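Local coordinates for uncharacterized protein (Bacteroides ovatus, PDB 4DQA) that is of unknown function but probably binds carbohydrate, joining an N-terminal domain of the E-set clan to a concanavalin A-like lectin/glucanase domain, at residues P7-E12 and V115-V120; T28-S33 and A90-V95; G235-Y240 and S249-D254. All coordinates share one frame; numbering follows the deposited sequence.

Contact 1. Residues P7-E12 and V115-V120; sequences PKVYFE and VHSSSV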
ATOM      1  N   PRO A   7     -34.498 -12.948  31.267  1.00 47.48           N
ATOM      2  CA  PRO A   7     -33.062 -12.853  30.953  1.00 41.67           C
ATOM      3  C   PRO A   7     -32.761 -13.051  29.488  1.00 36.66           C
ATOM      4  O   PRO A   7     -33.530 -13.704  28.780  1.00 31.60           O
ATOM      5  CB  PRO A   7     -32.449 -14.020  31.709  1.00 41.75           C
ATOM      6  CG  PRO A   7     -33.560 -15.072  31.721  1.00 47.23           C
ATOM      7  CD  PRO A   7     -34.879 -14.285  31.759  1.00 52.57           C
ATOM      8  N   LYS A   8     -31.619 -12.526  29.058  1.00 28.97           N
ATOM      9  CA  LYS A   8     -31.261 -12.494  27.645  1.00 25.01           C
ATOM     10  C   LYS A   8     -29.865 -13.044  27.424  1.00 25.78           C
ATOM     11  O   LYS A   8     -29.013 -13.006  28.309  1.00 27.15           O
ATOM     12  CB  LYS A   8     -31.317 -11.059  27.124  1.00 28.90           C
ATOM     13  CG  LYS A   8     -32.741 -10.485  27.084  1.00 34.94           C
ATOM     14  CD  LYS A   8     -32.765  -9.110  26.433  1.00 40.24           C
ATOM     15  CE  LYS A   8     -34.199  -8.613  26.207  1.00 48.03           C
ATOM     16  NZ  LYS A   8     -34.972  -8.510  27.479  1.00 55.30           N
ATOM     17  N   VAL A   9     -29.630 -13.522  26.208  1.00 22.81           N
ATOM     18  CA  VAL A   9     -28.318 -14.013  25.808  1.00 20.91           C
ATOM     19  C   VAL A   9     -27.575 -12.919  25.040  1.00 20.30           C
ATOM     20  O   VAL A   9     -28.176 -12.203  24.247  1.00 22.90           O
ATOM     21  CB  VAL A   9     -28.485 -15.277  24.942  1.00 22.71           C
ATOM     22  CG1 VAL A   9     -27.186 -15.663  24.260  1.00 22.29           C
ATOM     23  CG2 VAL A   9     -29.000 -16.423  25.814  1.00 23.01           C
ATOM     24  N   TYR A  10     -26.283 -12.779  25.316  1.00 20.72           N
ATOM     25  CA  TYR A  10     -25.477 -11.756  24.681  1.00 20.12           C
ATOM     26  C   TYR A  10     -24.011 -12.126  24.735  1.00 18.51           C
ATOM     27  O   TYR A  10     -23.631 -13.128  25.339  1.00 21.01           O
ATOM     28  CB  TYR A  10     -25.720 -10.393  25.352  1.00 23.55           C
ATOM     29  CG  TYR A  10     -25.141 -10.226  26.735  1.00 25.71           C
ATOM     30  CD1 TYR A  10     -25.739 -10.822  27.844  1.00 26.14           C
ATOM     31  CD2 TYR A  10     -24.011  -9.435  26.946  1.00 26.99           C
ATOM     32  CE1 TYR A  10     -25.204 -10.657  29.113  1.00 26.21           C
ATOM     33  CE2 TYR A  10     -23.480  -9.275  28.204  1.00 30.29           C
ATOM     34  CZ  TYR A  10     -24.085  -9.875  29.283  1.00 29.53           C
ATOM     35  OH  TYR A  10     -23.554  -9.707  30.537  1.00 35.53           O
ATOM     36  N   PHE A  11     -23.184 -11.308  24.095  1.00 19.57           N
ATOM     37  CA  PHE A  11     -21.740 -11.451  24.175  1.00 21.79           C
ATOM     38  C   PHE A  11     -21.106 -10.463  25.161  1.00 24.20           C
ATOM     39  O   PHE A  11     -21.338  -9.272  25.063  1.00 27.41           O
ATOM     40  CB  PHE A  11     -21.137 -11.231  22.793  1.00 22.02           C
ATOM     41  CG  PHE A  11     -21.361 -12.372  21.832  1.00 18.21           C
ATOM     42  CD1 PHE A  11     -20.768 -13.586  22.052  1.00 16.91           C
ATOM     43  CD2 PHE A  11     -22.126 -12.199  20.684  1.00 17.68           C
ATOM     44  CE1 PHE A  11     -20.934 -14.615  21.143  1.00 16.70           C
ATOM     45  CE2 PHE A  11     -22.292 -13.226  19.773  1.00 16.41           C
ATOM     46  CZ  PHE A  11     -21.672 -14.432  20.013  1.00 16.62           C
ATOM     47  N   GLU A  12     -20.307 -10.977  26.090  1.00 28.54           N
ATOM     48  CA  GLU A  12     -19.747 -10.185  27.201  1.00 33.31           C
ATOM     49  C   GLU A  12     -18.691  -9.234  26.702  1.00 37.08           C
ATOM     50  O   GLU A  12     -18.617  -8.083  27.138  1.00 45.11           O
ATOM     51  CB  GLU A  12     -19.123 -11.126  28.229  1.00 32.46           C
ATOM     52  CG  GLU A  12     -18.569 -10.466  29.469  1.00 36.41           C
ATOM     53  CD  GLU A  12     -18.159 -11.502  30.484  1.00 43.28           C
ATOM     54  OE1 GLU A  12     -17.071 -12.101  30.332  1.00 54.42           O
ATOM     55  OE2 GLU A  12     -18.941 -11.741  31.419  1.00 43.04           O
ATOM     56  N   VAL A 115     -25.146 -14.441  17.789  1.00 13.29           N
ATOM     57  CA  VAL A 115     -25.738 -15.468  18.639  1.00 13.71           C
ATOM     58  C   VAL A 115     -27.261 -15.399  18.539  1.00 14.29           C
ATOM     59  O   VAL A 115     -27.861 -14.315  18.402  1.00 15.82           O
ATOM     60  CB  VAL A 115     -25.248 -15.374  20.121  1.00 12.80           C
ATOM     61  CG1 VAL A 115     -25.669 -14.049  20.757  1.00 15.61           C
ATOM     62  CG2 VAL A 115     -25.761 -16.551  20.950  1.00 15.00           C
ATOM     63  N   HIS A 116     -27.885 -16.571  18.617  1.00 13.68           N
ATOM     64  CA  HIS A 116     -29.318 -16.774  18.555  1.00 14.66           C
ATOM     65  C   HIS A 116     -29.700 -17.662  19.745  1.00 14.75           C
ATOM     66  O   HIS A 116     -28.849 -18.370  20.308  1.00 15.96           O
ATOM     67  CB  HIS A 116     -29.703 -17.548  17.285  1.00 13.62           C
ATOM     68  CG  HIS A 116     -29.143 -17.001  16.017  1.00 14.64           C
ATOM     69  ND1 HIS A 116     -29.710 -15.953  15.329  1.00 18.74           N
ATOM     70  CD2 HIS A 116     -28.051 -17.368  15.306  1.00 16.22           C
ATOM     71  CE1 HIS A 116     -28.983 -15.688  14.258  1.00 18.48           C
ATOM     72  NE2 HIS A 116     -27.987 -16.553  14.206  1.00 17.66           N
ATOM     73  N   SER A 117     -30.981 -17.680  20.109  1.00 15.59           N
ATOM     74  CA  SER A 117     -31.435 -18.616  21.112  1.00 15.16           C
ATOM     75  C   SER A 117     -32.845 -19.078  20.807  1.00 17.61           C
ATOM     76  O   SER A 117     -33.698 -18.275  20.450  1.00 17.24           O
ATOM     77  CB  SER A 117     -31.413 -17.988  22.515  1.00 17.01           C
ATOM     78  OG  SER A 117     -31.882 -18.901  23.509  1.00 17.31           O
ATOM     79  N   SER A 118     -33.068 -20.374  20.955  1.00 16.91           N
ATOM     80  CA  SER A 118     -34.410 -20.915  20.832  1.00 18.33           C
ATOM     81  C   SER A 118     -35.140 -20.913  22.170  1.00 21.00           C
ATOM     82  O   SER A 118     -36.317 -21.295  22.248  1.00 23.42           O
ATOM     83  CB  SER A 118     -34.356 -22.330  20.247  1.00 19.97           C
ATOM     84  OG  SER A 118     -33.599 -23.213  21.084  1.00 19.47           O
ATOM     85  N   SER A 119     -34.462 -20.490  23.233  1.00 19.05           N
ATOM     86  CA  SER A 119     -34.993 -20.528  24.594  1.00 22.92           C
ATOM     87  C   SER A 119     -35.432 -19.163  25.084  1.00 22.85           C
ATOM     88  O   SER A 119     -36.482 -19.033  25.743  1.00 26.33           O
ATOM     89  CB  SER A 119     -33.926 -21.046  25.577  1.00 24.66           C
ATOM     90  OG  SER A 119     -33.598 -22.398  25.354  1.00 23.53           O
ATOM     91  N   VAL A 120     -34.586 -18.164  24.858  1.00 23.11           N
ATOM     92  CA  VAL A 120     -34.843 -16.810  25.316  1.00 21.88           C
ATOM     93  C   VAL A 120     -34.489 -15.808  24.224  1.00 22.91           C
ATOM     94  O   VAL A 120     -34.038 -16.188  23.140  1.00 22.96           O
ATOM     95  CB  VAL A 120     -34.028 -16.477  26.573  1.00 26.81           C
ATOM     96  CG1 VAL A 120     -34.385 -17.411  27.710  1.00 30.30           C
ATOM     97  CG2 VAL A 120     -32.539 -16.562  26.284  1.00 25.80           C
TER

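Contact 2. Residues T28-S33 and A90-V95; sequences TFDLVS and ADNIEV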
ATOM      1  N   THR A  28      -7.598 -21.295  15.321  1.00 30.38           N
ATOM      2  CA  THR A  28      -8.834 -21.564  16.036  1.00 28.76           C
ATOM      3  C   THR A  28      -8.987 -20.572  17.173  1.00 25.88           C
ATOM      4  O   THR A  28      -8.002 -20.120  17.758  1.00 30.33           O
ATOM      5  CB  THR A  28      -8.848 -22.990  16.620  1.00 29.75           C
ATOM      6  OG1 THR A  28      -7.712 -23.168  17.478  1.00 33.68           O
ATOM      7  CG2 THR A  28      -8.816 -24.016  15.512  1.00 30.77           C
ATOM      8  N   PHE A  29     -10.232 -20.220  17.464  1.00 23.21           N
ATOM      9  CA  PHE A  29     -10.537 -19.425  18.639  1.00 22.57           C
ATOM     10  C   PHE A  29     -11.866 -19.850  19.263  1.00 22.01           C
ATOM     11  O   PHE A  29     -12.679 -20.556  18.636  1.00 24.37           O
ATOM     12  CB  PHE A  29     -10.524 -17.918  18.294  1.00 26.70           C
ATOM     13  CG  PHE A  29     -11.617 -17.485  17.346  1.00 26.51           C
ATOM     14  CD1 PHE A  29     -12.843 -17.076  17.825  1.00 24.98           C
ATOM     15  CD2 PHE A  29     -11.406 -17.464  15.980  1.00 33.00           C
ATOM     16  CE1 PHE A  29     -13.851 -16.668  16.969  1.00 32.92           C
ATOM     17  CE2 PHE A  29     -12.415 -17.049  15.129  1.00 26.81           C
ATOM     18  CZ  PHE A  29     -13.633 -16.658  15.625  1.00 30.63           C
ATOM     19  N   ASP A  30     -12.065 -19.422  20.502  1.00 22.73           N
ATOM     20  CA  ASP A  30     -13.206 -19.812  21.314  1.00 22.72           C
ATOM     21  C   ASP A  30     -14.325 -18.807  21.131  1.00 21.72           C
ATOM     22  O   ASP A  30     -14.089 -17.594  21.079  1.00 21.48           O
ATOM     23  CB  ASP A  30     -12.804 -19.876  22.788  1.00 22.06           C
ATOM     24  CG  ASP A  30     -11.803 -20.994  23.079  1.00 31.81           C
ATOM     25  OD1 ASP A  30     -11.777 -21.996  22.335  1.00 30.47           O
ATOM     26  OD2 ASP A  30     -11.043 -20.864  24.062  1.00 40.49           O
ATOM     27  N   LEU A  31     -15.539 -19.326  21.046  1.00 17.92           N
ATOM     28  CA  LEU A  31     -16.738 -18.521  20.926  1.00 18.75           C
ATOM     29  C   LEU A  31     -17.671 -18.877  22.073  1.00 18.62           C
ATOM     30  O   LEU A  31     -18.122 -20.035  22.185  1.00 18.65           O
ATOM     31  CB  LEU A  31     -17.415 -18.787  19.590  1.00 17.97           C
ATOM     32  CG  LEU A  31     -18.675 -17.981  19.320  1.00 18.37           C
ATOM     33  CD1 LEU A  31     -18.311 -16.509  19.230  1.00 22.88           C
ATOM     34  CD2 LEU A  31     -19.319 -18.503  18.044  1.00 24.60           C
ATOM     35  N   VAL A  32     -17.969 -17.882  22.910  1.00 19.06           N
ATOM     36  CA  VAL A  32     -18.802 -18.043  24.093  1.00 18.99           C
ATOM     37  C   VAL A  32     -19.768 -16.869  24.241  1.00 19.81           C
ATOM     38  O   VAL A  32     -19.366 -15.703  24.160  1.00 21.25           O
ATOM     39  CB  VAL A  32     -17.926 -18.129  25.360  1.00 24.36           C
ATOM     40  CG1 VAL A  32     -18.768 -18.237  26.605  1.00 25.16           C
ATOM     41  CG2 VAL A  32     -16.993 -19.325  25.272  1.00 29.59           C
ATOM     42  N   SER A  33     -21.039 -17.183  24.438  1.00 17.90           N
ATOM     43  CA  SER A  33     -22.039 -16.203  24.792  1.00 17.38           C
ATOM     44  C   SER A  33     -22.447 -16.415  26.236  1.00 19.58           C
ATOM     45  O   SER A  33     -22.024 -17.387  26.861  1.00 21.15           O
ATOM     46  CB  SER A  33     -23.252 -16.341  23.869  1.00 16.84           C
ATOM     47  OG  SER A  33     -23.833 -17.631  23.946  1.00 17.60           O
ATOM     48  N   ALA A  90     -22.045 -19.950  28.166  1.00 20.10           N
ATOM     49  CA  ALA A  90     -22.338 -21.102  27.342  1.00 18.19           C
ATOM     50  C   ALA A  90     -21.129 -22.004  27.235  1.00 20.15           C
ATOM     51  O   ALA A  90     -19.980 -21.554  27.278  1.00 23.51           O
ATOM     52  CB  ALA A  90     -22.764 -20.657  25.940  1.00 20.11           C
ATOM     53  N   ASP A  91     -21.400 -23.288  27.034  1.00 22.30           N
ATOM     54  CA  ASP A  91     -20.326 -24.202  26.711  1.00 22.06           C
ATOM     55  C   ASP A  91     -19.634 -23.718  25.444  1.00 21.12           C
ATOM     56  O   ASP A  91     -20.276 -23.285  24.470  1.00 20.22           O
ATOM     57  CB  ASP A  91     -20.845 -25.610  26.501  1.00 22.24           C
ATOM     58  CG  ASP A  91     -21.354 -26.254  27.787  1.00 27.22           C
ATOM     59  OD1 ASP A  91     -21.090 -25.738  28.888  1.00 30.42           O
ATOM     60  OD2 ASP A  91     -22.031 -27.289  27.667  1.00 33.81           O
ATOM     61  N   ASN A  92     -18.316 -23.795  25.463  1.00 19.88           N
ATOM     62  CA  ASN A  92     -17.515 -23.271  24.389  1.00 21.53           C
ATOM     63  C   ASN A  92     -17.737 -23.967  23.050  1.00 20.91           C
ATOM     64  O   ASN A  92     -17.930 -25.199  22.960  1.00 20.80           O
ATOM     65  CB  ASN A  92     -16.044 -23.408  24.766  1.00 23.18           C
ATOM     66  CG  ASN A  92     -15.132 -22.724  23.785  1.00 28.80           C
ATOM     67  OD1 ASN A  92     -15.144 -21.499  23.665  1.00 28.34           O
ATOM     68  ND2 ASN A  92     -14.333 -23.507  23.075  1.00 24.76           N
ATOM     69  N   ILE A  93     -17.693 -23.166  22.005  1.00 20.98           N
ATOM     70  CA  ILE A  93     -17.644 -23.631  20.634  1.00 18.96           C
ATOM     71  C   ILE A  93     -16.302 -23.212  20.054  1.00 19.88           C
ATOM     72  O   ILE A  93     -15.816 -22.127  20.360  1.00 22.09           O
ATOM     73  CB  ILE A  93     -18.773 -22.948  19.827  1.00 27.23           C
ATOM     74  CG1 ILE A  93     -20.100 -23.572  20.229  1.00 29.44           C
ATOM     75  CG2 ILE A  93     -18.503 -22.976  18.328  1.00 31.95           C
ATOM     76  CD1 ILE A  93     -20.173 -24.990  19.986  1.00 37.40           C
ATOM     77  N   GLU A  94     -15.687 -24.053  19.227  1.00 19.14           N
ATOM     78  CA  GLU A  94     -14.420 -23.689  18.586  1.00 21.13           C
ATOM     79  C   GLU A  94     -14.682 -23.250  17.157  1.00 24.10           C
ATOM     80  O   GLU A  94     -15.359 -23.935  16.397  1.00 24.06           O
ATOM     81  CB  GLU A  94     -13.429 -24.864  18.630  1.00 23.70           C
ATOM     82  CG  GLU A  94     -12.038 -24.524  18.218  1.00 31.34           C
ATOM     83  CD  GLU A  94     -11.054 -25.656  18.512  1.00 45.15           C
ATOM     84  OE1 GLU A  94     -10.832 -26.479  17.610  1.00 37.41           O
ATOM     85  OE2 GLU A  94     -10.532 -25.710  19.646  1.00 49.89           O
ATOM     86  N   VAL A  95     -14.143 -22.091  16.795  1.00 20.53           N
ATOM     87  CA  VAL A  95     -14.228 -21.581  15.442  1.00 20.62           C
ATOM     88  C   VAL A  95     -12.887 -21.808  14.766  1.00 23.45           C
ATOM     89  O   VAL A  95     -11.840 -21.452  15.309  1.00 24.32           O
ATOM     90  CB  VAL A  95     -14.537 -20.075  15.418  1.00 21.74           C
ATOM     91  CG1 VAL A  95     -14.635 -19.565  13.984  1.00 24.98           C
ATOM     92  CG2 VAL A  95     -15.826 -19.759  16.182  1.00 23.22           C
TER
HETATM   93  O   HOH W   1     -20.534 -20.966  23.051  1.00 17.49           O

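Contact 3. Residues G235-Y240 and S249-D254; sequences GKTGIY and SDWGID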
ATOM      1  N   GLY A 235      -2.659  24.559 -11.543  1.00 26.74           N
ATOM      2  CA  GLY A 235      -1.289  25.002 -11.764  1.00 28.24           C
ATOM      3  C   GLY A 235      -0.325  24.614 -10.655  1.00 27.76           C
ATOM      4  O   GLY A 235       0.871  24.900 -10.736  1.00 25.08           O
ATOM      5  N   LYS A 236      -0.820  23.953  -9.609  1.00 22.11           N
ATOM      6  CA  LYS A 236       0.007  23.666  -8.442  1.00 23.32           C
ATOM      7  C   LYS A 236       0.822  22.417  -8.633  1.00 22.18           C
ATOM      8  O   LYS A 236       0.339  21.394  -9.117  1.00 22.76           O
ATOM      9  CB  LYS A 236      -0.840  23.507  -7.186  1.00 25.01           C
ATOM     10  CG  LYS A 236      -1.617  24.775  -6.848  1.00 30.95           C
ATOM     11  CD  LYS A 236      -2.519  24.568  -5.641  1.00 45.18           C
ATOM     12  CE  LYS A 236      -1.716  24.447  -4.342  1.00 50.13           C
ATOM     13  NZ  LYS A 236      -2.586  24.375  -3.124  1.00 54.29           N
ATOM     14  N   THR A 237       2.089  22.540  -8.290  1.00 20.95           N
ATOM     15  CA  THR A 237       2.989  21.389  -8.273  1.00 20.67           C
ATOM     16  C   THR A 237       3.626  21.289  -6.904  1.00 22.74           C
ATOM     17  O   THR A 237       3.850  22.293  -6.220  1.00 23.00           O
ATOM     18  CB  THR A 237       4.052  21.467  -9.408  1.00 20.30           C
ATOM     19  OG1 THR A 237       5.053  20.442  -9.243  1.00 21.47           O
ATOM     20  CG2 THR A 237       4.751  22.806  -9.420  1.00 23.26           C
ATOM     21  N   GLY A 238       3.884  20.053  -6.475  1.00 21.22           N
ATOM     22  CA  GLY A 238       4.509  19.820  -5.193  1.00 20.37           C
ATOM     23  C   GLY A 238       5.513  18.679  -5.229  1.00 17.27           C
ATOM     24  O   GLY A 238       5.384  17.741  -6.030  1.00 19.26           O
ATOM     25  N   ILE A 239       6.514  18.772  -4.359  1.00 18.38           N
ATOM     26  CA  ILE A 239       7.401  17.659  -4.073  1.00 17.98           C
ATOM     27  C   ILE A 239       7.126  17.250  -2.634  1.00 18.58           C
ATOM     28  O   ILE A 239       7.133  18.083  -1.717  1.00 19.29           O
ATOM     29  CB  ILE A 239       8.878  18.074  -4.193  1.00 17.20           C
ATOM     30  CG1 ILE A 239       9.215  18.385  -5.645  1.00 17.79           C
ATOM     31  CG2 ILE A 239       9.791  16.965  -3.666  1.00 17.13           C
ATOM     32  CD1 ILE A 239      10.588  18.970  -5.863  1.00 23.01           C
ATOM     33  N   TYR A 240       6.878  15.955  -2.442  1.00 18.71           N
ATOM     34  CA  TYR A 240       6.485  15.403  -1.170  1.00 16.30           C
ATOM     35  C   TYR A 240       7.488  14.352  -0.717  1.00 17.31           C
ATOM     36  O   TYR A 240       7.941  13.535  -1.516  1.00 17.39           O
ATOM     37  CB  TYR A 240       5.100  14.730  -1.295  1.00 18.55           C
ATOM     38  CG  TYR A 240       3.970  15.653  -1.674  1.00 19.52           C
ATOM     39  CD1 TYR A 240       3.750  15.997  -2.993  1.00 21.93           C
ATOM     40  CD2 TYR A 240       3.112  16.148  -0.715  1.00 27.02           C
ATOM     41  CE1 TYR A 240       2.720  16.842  -3.355  1.00 26.35           C
ATOM     42  CE2 TYR A 240       2.070  16.999  -1.072  1.00 25.94           C
ATOM     43  CZ  TYR A 240       1.885  17.322  -2.398  1.00 28.39           C
ATOM     44  OH  TYR A 240       0.846  18.157  -2.782  1.00 33.69           O
ATOM     45  N   SER A 249       5.480  24.812  -6.258  1.00 24.00           N
ATOM     46  CA  SER A 249       5.521  25.918  -7.199  1.00 28.79           C
ATOM     47  C   SER A 249       4.215  25.993  -7.983  1.00 24.65           C
ATOM     48  O   SER A 249       3.244  25.252  -7.696  1.00 24.88           O
ATOM     49  CB  SER A 249       6.723  25.765  -8.134  1.00 31.20           C
ATOM     50  OG  SER A 249       7.022  27.010  -8.745  1.00 33.44           O
ATOM     51  N   ASP A 250       4.168  26.923  -8.929  1.00 29.78           N
ATOM     52  CA  ASP A 250       2.997  27.129  -9.756  1.00 29.06           C
ATOM     53  C   ASP A 250       3.491  27.238 -11.171  1.00 32.80           C
ATOM     54  O   ASP A 250       4.378  28.040 -11.470  1.00 32.33           O
ATOM     55  CB  ASP A 250       2.233  28.403  -9.356  1.00 31.36           C
ATOM     56  CG  ASP A 250       1.636  28.308  -7.963  1.00 33.18           C
ATOM     57  OD1 ASP A 250       2.330  28.678  -6.996  1.00 38.55           O
ATOM     58  OD2 ASP A 250       0.483  27.832  -7.835  1.00 39.09           O
ATOM     59  N   TRP A 251       2.928  26.418 -12.038  1.00 25.71           N
ATOM     60  CA  TRP A 251       3.310  26.391 -13.436  1.00 27.79           C
ATOM     61  C   TRP A 251       2.094  26.662 -14.273  1.00 27.52           C
ATOM     62  O   TRP A 251       0.948  26.425 -13.843  1.00 30.20           O
ATOM     63  CB  TRP A 251       3.831  25.016 -13.825  1.00 25.38           C
ATOM     64  CG  TRP A 251       5.115  24.624 -13.207  1.00 24.02           C
ATOM     65  CD1 TRP A 251       6.069  25.448 -12.694  1.00 26.86           C
ATOM     66  CD2 TRP A 251       5.600  23.289 -13.044  1.00 22.43           C
ATOM     67  NE1 TRP A 251       7.121  24.708 -12.218  1.00 25.02           N
ATOM     68  CE2 TRP A 251       6.857  23.378 -12.415  1.00 20.89           C
ATOM     69  CE3 TRP A 251       5.088  22.025 -13.351  1.00 23.85           C
ATOM     70  CZ2 TRP A 251       7.626  22.261 -12.107  1.00 23.05           C
ATOM     71  CZ3 TRP A 251       5.845  20.911 -13.041  1.00 23.07           C
ATOM     72  CH2 TRP A 251       7.102  21.038 -12.414  1.00 22.19           C
ATOM     73  N   GLY A 252       2.334  27.133 -15.491  1.00 27.75           N
ATOM     74  CA  GLY A 252       1.264  27.433 -16.416  1.00 30.88           C
ATOM     75  C   GLY A 252       1.220  26.454 -17.569  1.00 25.95           C
ATOM     76  O   GLY A 252       0.406  26.614 -18.463  1.00 31.47           O
ATOM     77  N   ILE A 253       2.097  25.445 -17.559  1.00 29.43           N
ATOM     78  CA  ILE A 253       2.205  24.551 -18.711  1.00 25.29           C
ATOM     79  C   ILE A 253       0.991  23.647 -18.842  1.00 29.45           C
ATOM     80  O   ILE A 253       0.363  23.264 -17.847  1.00 27.68           O
ATOM     81  CB  ILE A 253       3.477  23.652 -18.668  1.00 29.16           C
ATOM     82  CG1 ILE A 253       3.417  22.686 -17.484  1.00 24.59           C
ATOM     83  CG2 ILE A 253       4.736  24.508 -18.614  1.00 32.75           C
ATOM     84  CD1 ILE A 253       4.535  21.648 -17.431  1.00 26.63           C
ATOM     85  N   ASP A 254       0.677  23.283 -20.074  1.00 26.99           N
ATOM     86  CA  ASP A 254      -0.467  22.432 -20.325  1.00 32.75           C
ATOM     87  C   ASP A 254      -0.147  20.975 -20.033  1.00 27.37           C
ATOM     88  O   ASP A 254      -1.060  20.157 -19.884  1.00 29.30           O
ATOM     89  CB  ASP A 254      -0.923  22.578 -21.768  1.00 36.65           C
ATOM     90  CG  ASP A 254      -1.600  23.920 -22.031  1.00 43.27           C
ATOM     91  OD1 ASP A 254      -1.899  24.648 -21.052  1.00 41.18           O
ATOM     92  OD2 ASP A 254      -1.836  24.235 -23.213  1.00 50.00           O
TER

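Contact 1. Residues P7-E12 and V115-V120
Val9 and Phe11 meet Val115 in the interior of a beta sandwich, consistent with the immunoglobulin-like E-set folds, and Val120 adds to the contact at its margin. Strand 8-10 belongs to one sheet and strand 107-117 to the other, so Val115 faces Val9 and Phe11 through side chains across the sandwich; by Val120 the chain has crossed to the first sheet, where Ser121 pairs with Val9. Val9 is the central bump, and its two methyls part to opposite ends of the second segment. CG1, anti to the backbone N (chi1 168°), reaches Val115 CG2 at 3.7 Å. Val9 CG2 reaches Val120 CG2 at 3.6 Å, with the Val9 and Val120 side chains roughly perpendicular; Ser117 CB is 4.4 Å from Val9 CG2. Val9 thus fits the hollow between Val115 and the chain turning back at Val120. Val115 in turn fills the gap between Val9 and Phe11. Its CG1 lies between the backbone N and the carbonyl carbon (chi1 63°) and is 3.6 Å from Phe11 CE2, while Val115 CB lies against both CE2 and CZ. The Phe11 and Val115 side chains run past each other in opposite senses, and the touch is spread over CE2 and CZ. Tyr47 of strand 43-49 packs on Phe11 and Val115 as well, and Leu35 of strand 27-35 on Val9. At the far end the Pro7 carbonyl O rests against Val120 CB at 3.6 Å, a polar atom touching the shoulder of an aliphatic side chain. Ser117 OG, itself bonded to Asp44 O, accepts from Ser119 N at 3.0 Å, an ST turn, and, almost straight at 172°, from Val120 N at 3.1 Å, the three-residue bond of an ST motif.

Contact 2. Residues T28-S33 and A90-V95
Phe29 opens the antiparallel pairing, opposite Val95, with the N-to-C directions of strands 28-31 and 93-95 at 144°. Thr28 before it lays CB and CG2 beside the Glu94 side chain, and its CA makes a CA-H...O contact of 3.1 Å with Val95 O. Phe29 and Val95 form a hydrogen-bonded pair, Phe29 N to Val95 O at 3.0 Å and Val95 N to Phe29 O at 2.8 Å. Phe29 CG sits between the backbone N and the carbonyl carbon (chi1 66°), and the side chain lies beside that of Val95, both pointing the same way; Val95 CB stands over one ring face, offset toward the rim, in a CH-pi contact 3.7 Å from the centroid. Asp30 turns to the other, exposed face with Glu94; its OD1 takes a weak bond from Asn92 ND2 at 3.1 Å, the carboxylate and amide planes nearly perpendicular. Leu31 pairs with Ile93 through two backbone bonds and puts CB 3.9 Å from Val95 CG2. A water donates to both Leu31 O and Asp91 O, bridging the segments beyond the paired residues. Val32 CG2 abuts Asn92 OD1 at 3.3 Å. Ser33 O closes the run by accepting from Ala90 N at 2.9 Å. In this sheet strand 27-35 lies between strands 93-97 and 8-10, and the face bearing Phe29, Leu31, Ile93 and Val95 looks onto the opposing sheet, meeting Tyr47 of strand 43-49 and Phe131 and Phe133 of strand 128-135.

Contact 3. Residues G235-Y240 and S249-D254
Gly235, Lys236 and Thr237 run antiparallel to Trp251, Asp250 and Ser249 at the open end of a beta hairpin, joined by three backbone bonds: Trp251 N to Gly235 O, Thr237 N to Ser249 O and Ser249 N to Thr237 O. Gly235 has positive phi (83°) and with Lys236 faces Asp231 in a G1 beta bulge, which leads from strand 223-231 into the hairpin; its carbonyl also receives a CA-H...O contact from Asp250 CA at 3.2 Å. The main side-chain contact is Thr237 on Trp251. Thr237 CG2, held between the backbone N and the carbonyl carbon, stands over the centre of the six-membered indole ring, 3.7 Å from its centroid, in a CH-pi contact. The same methyl lies 3.4 Å from Ser249 O and 3.8 Å from Ser249 CB, so it is wedged between the indole and the partner strand. Thr237 OG1 turns to Tyr212 OH and Thr229 O, which satisfy it. On the other face Lys236 and Asp250 lie side by side; Lys236 CG is 3.8 Å from Asp250 OD2, while the ammonium and carboxylate stay separated. The hairpin belongs to a large antiparallel sheet of the concanavalin A-like domain: strand 236-241 lies between 223-231 and 244-250, Tyr230 meets the Trp251 ring, Met187 of strand 187-190 packs on it, and helix 295-300 touches Tyr240.

Overall arrangement
Contacts 1 and 2 belong to the N-terminal domain and contact 3 to the lectin-like domain, on the other side of the chain's centre. Contacts 1 and 2 have centres 14 Å apart and both reach one sheet, in which strands 8-10 and 27-35 are neighbours; in sequence, contact 2 falls between the two segments of contact 1. They touch directly: Phe11 CE1 is 3.8 Å from Leu31 CD1 and Val115 CG2 is 3.7 Å from Ser33 OG, so the two contacts pack against each other. Contact 3 comes later in the chain, its centre 61 Å from that of contact 1 and 58 Å from that of contact 2, with nearest atoms about 43 Å from contact 1 and about 40 Å from contact 2.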